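Local coordinates for protein C-domain type II peptide synthetase (Streptomyces globisporus, PDB 4ZNM) that belongs to the condensation-domain family of peptide synthetases and is a type II, probably free-standing, member of it, at residues A243-A248 with A440-Y445; W412-H415 with S421-G424; L173-A178 with P185-P190. All blocks are in the same frame, centred on the assembly; numbering follows the deposited sequence.

Interaction 1: residues A243-A248 with A440-Y445; sequences AWQRFA and AFLADY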
loop_
_atom_site.group_PDB
_atom_site.type_symbol
_atom_site.label_atom_id
_atom_site.label_comp_id
_atom_site.label_asym_id
_atom_site.label_seq_id
_atom_site.Cartn_x
_atom_site.Cartn_y
_atom_site.Cartn_z
ATOM N N ALA A 243 8.178 1.198 -11.909
ATOM C CA ALA A 243 9.100 0.139 -11.551
ATOM C C ALA A 243 9.209 0.108 -10.043
ATOM O O ALA A 243 8.896 1.085 -9.368
ATOM C CB ALA A 243 10.447 0.354 -12.176
ATOM N N TRP A 244 9.656 -1.024 -9.528
ATOM C CA TRP A 244 9.739 -1.268 -8.113
ATOM C C TRP A 244 11.079 -1.914 -7.805
ATOM O O TRP A 244 11.512 -2.840 -8.517
ATOM C CB TRP A 244 8.602 -2.172 -7.648
ATOM C CG TRP A 244 7.256 -1.566 -7.787
ATOM C CD1 TRP A 244 6.433 -1.593 -8.891
ATOM C CD2 TRP A 244 6.549 -0.821 -6.784
ATOM N NE1 TRP A 244 5.261 -0.925 -8.614
ATOM C CE2 TRP A 244 5.315 -0.438 -7.341
ATOM C CE3 TRP A 244 6.846 -0.439 -5.474
ATOM C CZ2 TRP A 244 4.391 0.277 -6.633
ATOM C CZ3 TRP A 244 5.921 0.279 -4.786
ATOM C CH2 TRP A 244 4.708 0.635 -5.362
ATOM N N GLN A 245 11.754 -1.398 -6.777
ATOM C CA GLN A 245 12.961 -2.035 -6.240
ATOM C C GLN A 245 12.643 -2.540 -4.850
ATOM O O GLN A 245 12.092 -1.813 -4.029
ATOM C CB GLN A 245 14.143 -1.062 -6.231
ATOM C CG GLN A 245 14.635 -0.778 -7.671
ATOM C CD GLN A 245 15.836 0.142 -7.744
ATOM O OE1 GLN A 245 16.697 0.136 -6.854
ATOM N NE2 GLN A 245 15.899 0.953 -8.816
ATOM N N ARG A 246 12.985 -3.797 -4.597
ATOM C CA ARG A 246 12.613 -4.471 -3.350
ATOM C C ARG A 246 13.800 -4.482 -2.439
ATOM O O ARG A 246 14.914 -4.561 -2.912
ATOM C CB ARG A 246 12.189 -5.905 -3.601
ATOM C CG ARG A 246 11.399 -6.090 -4.839
ATOM C CD ARG A 246 9.974 -5.684 -4.650
ATOM N NE ARG A 246 9.260 -5.997 -5.881
ATOM C CZ ARG A 246 8.055 -5.543 -6.180
ATOM N NH1 ARG A 246 7.418 -4.744 -5.338
ATOM N NH2 ARG A 246 7.513 -5.885 -7.326
ATOM N N PHE A 247 13.573 -4.384 -1.145
ATOM C CA PHE A 247 14.664 -4.479 -0.189
ATOM C C PHE A 247 14.152 -5.058 1.118
ATOM O O PHE A 247 12.940 -5.193 1.331
ATOM C CB PHE A 247 15.310 -3.111 0.045
ATOM C CG PHE A 247 14.404 -2.120 0.684
ATOM C CD1 PHE A 247 13.579 -1.336 -0.087
ATOM C CD2 PHE A 247 14.384 -1.958 2.062
ATOM C CE1 PHE A 247 12.732 -0.396 0.493
ATOM C CE2 PHE A 247 13.545 -0.995 2.651
ATOM C CZ PHE A 247 12.718 -0.229 1.860
ATOM N N ALA A 248 15.091 -5.415 1.980
ATOM C CA ALA A 248 14.777 -6.020 3.271
ATOM C C ALA A 248 15.725 -5.455 4.293
ATOM O O ALA A 248 16.912 -5.244 4.012
ATOM C CB ALA A 248 14.899 -7.480 3.215
ATOM N N ALA A 440 20.486 4.338 -5.966
ATOM C CA ALA A 440 21.360 5.134 -5.091
ATOM C C ALA A 440 20.561 5.736 -3.940
ATOM O O ALA A 440 21.017 5.789 -2.807
ATOM C CB ALA A 440 22.074 6.248 -5.890
ATOM N N PHE A 441 19.343 6.158 -4.235
ATOM C CA PHE A 441 18.465 6.747 -3.239
ATOM C C PHE A 441 18.202 5.717 -2.128
ATOM O O PHE A 441 18.314 6.020 -0.961
ATOM C CB PHE A 441 17.186 7.179 -3.940
ATOM C CG PHE A 441 16.274 8.065 -3.149
ATOM C CD1 PHE A 441 16.747 8.958 -2.210
ATOM C CD2 PHE A 441 14.909 8.029 -3.404
ATOM C CE1 PHE A 441 15.859 9.793 -1.521
ATOM C CE2 PHE A 441 14.022 8.856 -2.726
ATOM C CZ PHE A 441 14.494 9.731 -1.771
ATOM N N LEU A 442 17.855 4.490 -2.522
ATOM C CA LEU A 442 17.587 3.410 -1.585
ATOM C C LEU A 442 18.822 3.061 -0.765
ATOM O O LEU A 442 18.741 2.857 0.445
ATOM C CB LEU A 442 17.079 2.177 -2.364
ATOM C CG LEU A 442 16.957 0.877 -1.596
ATOM C CD1 LEU A 442 16.035 1.065 -0.419
ATOM C CD2 LEU A 442 16.417 -0.155 -2.556
ATOM N N ALA A 443 19.975 3.001 -1.419
ATOM C CA ALA A 443 21.195 2.645 -0.703
ATOM C C ALA A 443 21.582 3.741 0.295
ATOM O O ALA A 443 22.088 3.438 1.371
ATOM C CB ALA A 443 22.318 2.379 -1.668
ATOM N N ASP A 444 21.339 5.003 -0.062
ATOM C CA ASP A 444 21.571 6.134 0.843
ATOM C C ASP A 444 20.657 6.062 2.066
ATOM O O ASP A 444 21.061 6.378 3.194
ATOM C CB ASP A 444 21.333 7.471 0.133
ATOM C CG ASP A 444 22.379 7.785 -0.936
ATOM O OD1 ASP A 444 23.452 7.142 -0.980
ATOM O OD2 ASP A 444 22.110 8.694 -1.748
ATOM N N TYR A 445 19.409 5.691 1.834
ATOM C CA TYR A 445 18.460 5.534 2.937
ATOM C C TYR A 445 18.914 4.430 3.906
ATOM O O TYR A 445 18.890 4.628 5.121
ATOM C CB TYR A 445 17.028 5.222 2.444
ATOM C CG TYR A 445 16.082 4.928 3.600
ATOM C CD1 TYR A 445 15.577 5.949 4.388
ATOM C CD2 TYR A 445 15.746 3.638 3.932
ATOM C CE1 TYR A 445 14.748 5.707 5.472
ATOM C CE2 TYR A 445 14.911 3.369 5.030
ATOM C CZ TYR A 445 14.418 4.408 5.802
ATOM O OH TYR A 445 13.585 4.152 6.888
#

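Interaction 2: residues W412-H415 with S421-G424; sequences WSIH and SMAG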
loop_
_atom_site.group_PDB
_atom_site.type_symbol
_atom_site.label_atom_id
_atom_site.label_comp_id
_atom_site.label_asym_id
_atom_site.label_seq_id
_atom_site.Cartn_x
_atom_site.Cartn_y
_atom_site.Cartn_z
ATOM N N TRP A 412 7.505 4.855 -1.055
ATOM C CA TRP A 412 8.184 3.892 -0.181
ATOM C C TRP A 412 7.128 3.157 0.597
ATOM O O TRP A 412 6.290 3.770 1.241
ATOM C CB TRP A 412 9.133 4.564 0.797
ATOM C CG TRP A 412 10.196 5.379 0.232
ATOM C CD1 TRP A 412 10.063 6.591 -0.345
ATOM C CD2 TRP A 412 11.595 5.087 0.245
ATOM N NE1 TRP A 412 11.290 7.066 -0.722
ATOM C CE2 TRP A 412 12.245 6.159 -0.364
ATOM C CE3 TRP A 412 12.354 4.013 0.720
ATOM C CZ2 TRP A 412 13.637 6.195 -0.528
ATOM C CZ3 TRP A 412 13.715 4.047 0.554
ATOM C CH2 TRP A 412 14.344 5.131 -0.051
ATOM N N SER A 413 7.178 1.836 0.553
ATOM C CA SER A 413 6.180 0.979 1.182
ATOM C C SER A 413 6.905 -0.045 2.067
ATOM O O SER A 413 7.587 -0.923 1.544
ATOM C CB SER A 413 5.338 0.284 0.104
ATOM O OG SER A 413 4.335 -0.553 0.665
ATOM N N ILE A 414 6.768 0.096 3.388
ATOM C CA ILE A 414 7.478 -0.728 4.359
ATOM C C ILE A 414 6.518 -1.678 5.065
ATOM O O ILE A 414 5.592 -1.204 5.728
ATOM C CB ILE A 414 8.161 0.122 5.438
ATOM C CG1 ILE A 414 8.940 1.293 4.828
ATOM C CG2 ILE A 414 9.051 -0.743 6.301
ATOM C CD1 ILE A 414 10.092 0.897 4.010
ATOM N N HIS A 415 6.749 -2.995 4.990
ATOM C CA HIS A 415 6.033 -3.918 5.866
ATOM C C HIS A 415 6.881 -4.237 7.088
ATOM O O HIS A 415 8.005 -4.694 6.967
ATOM C CB HIS A 415 5.651 -5.221 5.152
ATOM C CG HIS A 415 5.006 -6.218 6.056
ATOM N ND1 HIS A 415 5.637 -7.378 6.461
ATOM C CD2 HIS A 415 3.804 -6.206 6.677
ATOM C CE1 HIS A 415 4.841 -8.045 7.276
ATOM N NE2 HIS A 415 3.723 -7.356 7.425
ATOM N N SER A 421 11.192 -8.458 11.628
ATOM C CA SER A 421 11.771 -8.206 10.310
ATOM C C SER A 421 10.979 -7.218 9.438
ATOM O O SER A 421 9.773 -7.025 9.629
ATOM C CB SER A 421 11.917 -9.519 9.559
ATOM O OG SER A 421 12.907 -9.376 8.563
HETATM N N MSE A 422 11.663 -6.622 8.463
HETATM C CA MSE A 422 11.047 -5.654 7.570
HETATM C C MSE A 422 11.346 -5.915 6.108
HETATM O O MSE A 422 12.474 -6.224 5.724
HETATM C CB MSE A 422 11.496 -4.229 7.892
HETATM C CG MSE A 422 10.803 -3.607 9.084
HETATM SE SE MSE A 422 12.075 -2.805 10.340
HETATM C CE MSE A 422 13.013 -4.428 10.742
ATOM N N ALA A 423 10.315 -5.728 5.299
ATOM C CA ALA A 423 10.416 -5.873 3.858
ATOM C C ALA A 423 9.912 -4.589 3.213
ATOM O O ALA A 423 8.851 -4.076 3.572
ATOM C CB ALA A 423 9.613 -7.056 3.377
ATOM N N GLY A 424 10.672 -4.068 2.263
ATOM C CA GLY A 424 10.318 -2.800 1.657
ATOM C C GLY A 424 10.281 -2.813 0.145
ATOM O O GLY A 424 10.889 -3.674 -0.507
#

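Interaction 3: residues L173-A178 with P185-P190; sequences LNLYAA and PPLPEP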
loop_
_atom_site.group_PDB
_atom_site.type_symbol
_atom_site.label_atom_id
_atom_site.label_comp_id
_atom_site.label_asym_id
_atom_site.label_seq_id
_atom_site.Cartn_x
_atom_site.Cartn_y
_atom_site.Cartn_z
ATOM N N LEU A 173 -9.846 -18.796 1.938
ATOM C CA LEU A 173 -9.411 -20.093 2.433
ATOM C C LEU A 173 -10.377 -20.669 3.471
ATOM O O LEU A 173 -10.514 -21.892 3.584
ATOM C CB LEU A 173 -7.984 -19.970 2.973
ATOM C CG LEU A 173 -7.035 -19.573 1.798
ATOM C CD1 LEU A 173 -5.629 -19.525 2.287
ATOM C CD2 LEU A 173 -7.088 -20.555 0.643
ATOM N N ASN A 174 -11.092 -19.804 4.176
ATOM C CA ASN A 174 -12.156 -20.257 5.088
ATOM C C ASN A 174 -13.345 -20.821 4.304
ATOM O O ASN A 174 -13.837 -21.898 4.600
ATOM C CB ASN A 174 -12.600 -19.093 5.967
ATOM C CG ASN A 174 -13.773 -19.431 6.862
ATOM O OD1 ASN A 174 -14.906 -19.587 6.404
ATOM N ND2 ASN A 174 -13.510 -19.501 8.156
ATOM N N LEU A 175 -13.802 -20.085 3.288
ATOM C CA LEU A 175 -14.932 -20.549 2.481
ATOM C C LEU A 175 -14.560 -21.862 1.736
ATOM O O LEU A 175 -15.394 -22.751 1.568
ATOM C CB LEU A 175 -15.358 -19.461 1.483
ATOM C CG LEU A 175 -15.952 -18.221 2.182
ATOM C CD1 LEU A 175 -16.089 -17.101 1.216
ATOM C CD2 LEU A 175 -17.329 -18.521 2.863
ATOM N N TYR A 176 -13.315 -21.956 1.282
ATOM C CA TYR A 176 -12.801 -23.179 0.660
ATOM C C TYR A 176 -12.870 -24.351 1.654
ATOM O O TYR A 176 -13.439 -25.401 1.363
ATOM C CB TYR A 176 -11.341 -22.962 0.171
ATOM C CG TYR A 176 -10.641 -24.245 -0.211
ATOM C CD1 TYR A 176 -10.784 -24.763 -1.488
ATOM C CD2 TYR A 176 -9.839 -24.931 0.686
ATOM C CE1 TYR A 176 -10.170 -25.919 -1.858
ATOM C CE2 TYR A 176 -9.213 -26.117 0.329
ATOM C CZ TYR A 176 -9.389 -26.605 -0.946
ATOM O OH TYR A 176 -8.784 -27.759 -1.330
ATOM N N ALA A 177 -12.322 -24.161 2.847
ATOM C CA ALA A 177 -12.355 -25.208 3.850
ATOM C C ALA A 177 -13.778 -25.619 4.135
ATOM O O ALA A 177 -14.059 -26.797 4.243
ATOM C CB ALA A 177 -11.673 -24.763 5.107
ATOM N N ALA A 178 -14.695 -24.674 4.268
ATOM C CA ALA A 178 -16.059 -25.088 4.601
ATOM C C ALA A 178 -16.646 -25.949 3.463
ATOM O O ALA A 178 -17.296 -26.957 3.716
ATOM C CB ALA A 178 -16.940 -23.898 4.869
ATOM N N PRO A 185 -14.031 -21.782 11.816
ATOM C CA PRO A 185 -15.050 -20.971 12.479
ATOM C C PRO A 185 -15.885 -20.197 11.477
ATOM O O PRO A 185 -15.443 -20.010 10.323
ATOM C CB PRO A 185 -14.224 -20.023 13.340
ATOM C CG PRO A 185 -12.988 -19.810 12.504
ATOM C CD PRO A 185 -12.703 -21.153 11.872
ATOM N N PRO A 186 -17.085 -19.760 11.887
ATOM C CA PRO A 186 -17.872 -18.928 10.968
ATOM C C PRO A 186 -17.176 -17.609 10.691
ATOM O O PRO A 186 -16.456 -17.097 11.556
ATOM C CB PRO A 186 -19.180 -18.693 11.723
ATOM C CG PRO A 186 -18.812 -18.845 13.165
ATOM C CD PRO A 186 -17.774 -19.956 13.177
ATOM N N LEU A 187 -17.395 -17.071 9.500
ATOM C CA LEU A 187 -16.928 -15.736 9.180
ATOM C C LEU A 187 -17.930 -14.752 9.745
ATOM O O LEU A 187 -19.126 -15.000 9.682
ATOM C CB LEU A 187 -16.791 -15.539 7.662
ATOM C CG LEU A 187 -15.756 -16.407 6.944
ATOM C CD1 LEU A 187 -15.806 -16.142 5.441
ATOM C CD2 LEU A 187 -14.363 -16.132 7.490
ATOM N N PRO A 188 -17.454 -13.625 10.288
ATOM C CA PRO A 188 -18.415 -12.586 10.662
ATOM C C PRO A 188 -19.116 -11.989 9.426
ATOM O O PRO A 188 -18.581 -12.028 8.329
ATOM C CB PRO A 188 -17.543 -11.551 11.376
ATOM C CG PRO A 188 -16.169 -11.744 10.801
ATOM C CD PRO A 188 -16.059 -13.216 10.544
ATOM N N GLU A 189 -20.311 -11.459 9.596
ATOM C CA GLU A 189 -20.987 -10.780 8.508
ATOM C C GLU A 189 -20.226 -9.480 8.214
ATOM O O GLU A 189 -19.970 -8.697 9.117
ATOM C CB GLU A 189 -22.452 -10.504 8.875
ATOM C CG GLU A 189 -23.364 -10.114 7.701
ATOM C CD GLU A 189 -23.595 -11.252 6.702
ATOM O OE1 GLU A 189 -23.390 -12.445 7.053
ATOM O OE2 GLU A 189 -23.991 -10.943 5.557
ATOM N N PRO A 190 -19.817 -9.266 6.957
ATOM C CA PRO A 190 -19.025 -8.057 6.771
ATOM C C PRO A 190 -19.872 -6.839 6.479
ATOM O O PRO A 190 -20.952 -6.915 5.902
ATOM C CB PRO A 190 -18.142 -8.404 5.567
ATOM C CG PRO A 190 -18.995 -9.328 4.751
ATOM C CD PRO A 190 -19.895 -10.076 5.724
#

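Interaction 1: residues A243-A248 with A440-Y445
Gln-245 on strand 242-249 and Leu-442 on helix 435-454 mark the nearest approach of the two backbones, with their CA atoms 8.5 Å apart. Side chains alone fill this distance, and no hydrogen bond joins the two segments. Leu-442 carries the helix side. Leu-442 CD1 lies over one face of the Phe-247 ring, 3.7 Å from the centroid and 23° off the ring normal. This is a CH-pi contact, offset toward the rim at Phe-247 CD1, which is 3.5 Å from Leu-442 CD1. The other methyl, Leu-442 CD2, lies nearer the start of the Phe-247 side chain, 4.1 Å from Phe-247 CB. With chi1 at 65°, Phe-247 CG is staggered between the N and C of its own backbone, and one ring face is turned to the Leu-442 methyl. Gln-245 OE1 is 4.3 Å from Leu-442 CD2. Gln-245 NE2 is bound by Tyr-428 OH and the backbone O of Asp-435. Leu-442 also touches Trp-412 and Leu-426, and Phe-247 touches Ile-414, so the pair joins a larger apolar layer between sheet and helix. An edge strand of a mixed sheet thus packs against a helix. The chemistry is apolar, so shape and burial hold it rather than directed bonds.

Interaction 2: residues W412-H415 with S421-G424
His-415 and Ala-423 form a hydrogen-bonded pair of an antiparallel beta hairpin made by strands 410-416 and 422-429. The short strand axes approach to 4.7 Å and run at 158° to each other. Two backbone bonds close this pair. His-415 N gives to Ala-423 O at 2.8 Å, and Ala-423 N gives back to His-415 O at 3.0 Å. Both are nearly straight at the hydrogen. Ile-414 and Gly-424 make the adjoining non-hydrogen-bonded pair. CA-H...O contacts add to the backbone bonds: Gly-424 CA meets Ser-413 O at 3.3 Å, and Met-422 CA meets His-415 O at 3.2 Å. The side chains of His-415 and Ala-423 lie on one face of the sheet. There the His-415 ring, with CG turned anti to the backbone N (chi1 176°), stacks on Trp-394. Ile-414 is on the other face, where it touches Met-272. Met-272 also meets Met-422, a selenomethionine, so helix 268-284 packs on this part of that face through Met-272. Apolar contact within the hairpin is slight, with Ile-414 CG2 4.4 Å from Met-422 CG. Gly-424 CA is likewise 4.4 Å from Ile-414 CD1.

Interaction 3: residues L173-A178 with P185-P190
Asn-174 ND2 gives a hydrogen bond to the backbone O of Pro-185 at 2.9 Å. The bond is nearly straight, at 170° at the hydrogen. The acceptor lies in the amide plane of Asn-174, and the donor lies in the carbonyl plane of Pro-185. Each group thus meets the other within its own plane, and the bond helps to fix the rotation of the amide. CG of Asn-174 stands anti to the backbone N, chi1 175°, which carries the amide out from the helix toward the loop. Leu-187 lies over one face of the same amide, while ND2 bonds in the plane. Leu-187 CD2 is above Asn-174 CG at 3.4 Å, and Leu-187 CG is above Asn-174 OD1 at 3.3 Å. The two side chains run past each other in opposite directions. The next helix residue, Leu-175, adds an apolar touch: Leu-175 CD2 is 3.8 Å from Leu-187 CD1. These two leucines cross at about a right angle. The contact folds the proline-rich loop 185-190 back on helix 162-180, which comes just before it in the chain. Leu-187 also touches Arg-170 and Asp-171 of that helix and Arg-73 of helix 60-73. Leu-175 meets Asp-69 of helix 60-73, while Tyr-176 and Leu-173 reach strand 388-392.

Overall arrangement
Along the chain, interaction 3 closes first. Interaction 1 then opens, and interaction 2 is nested inside the loop that it closes. Interactions 1 and 2 have centres 11 Å apart and touch directly. They share one five-stranded mixed sheet, in which strand 242-249 lies next to strand 422-429. Helix 435-454 follows strand 422-429 in the chain and packs on this sheet. Interaction 1 joins distant parts of the sequence, and interaction 2 is a local hairpin within the sheet. Interaction 3 stands apart, its centre about 38 Å from that of interaction 1 and about 29 Å from that of interaction 2. It is a local helix-to-loop contact. All three belong to the condensation domain.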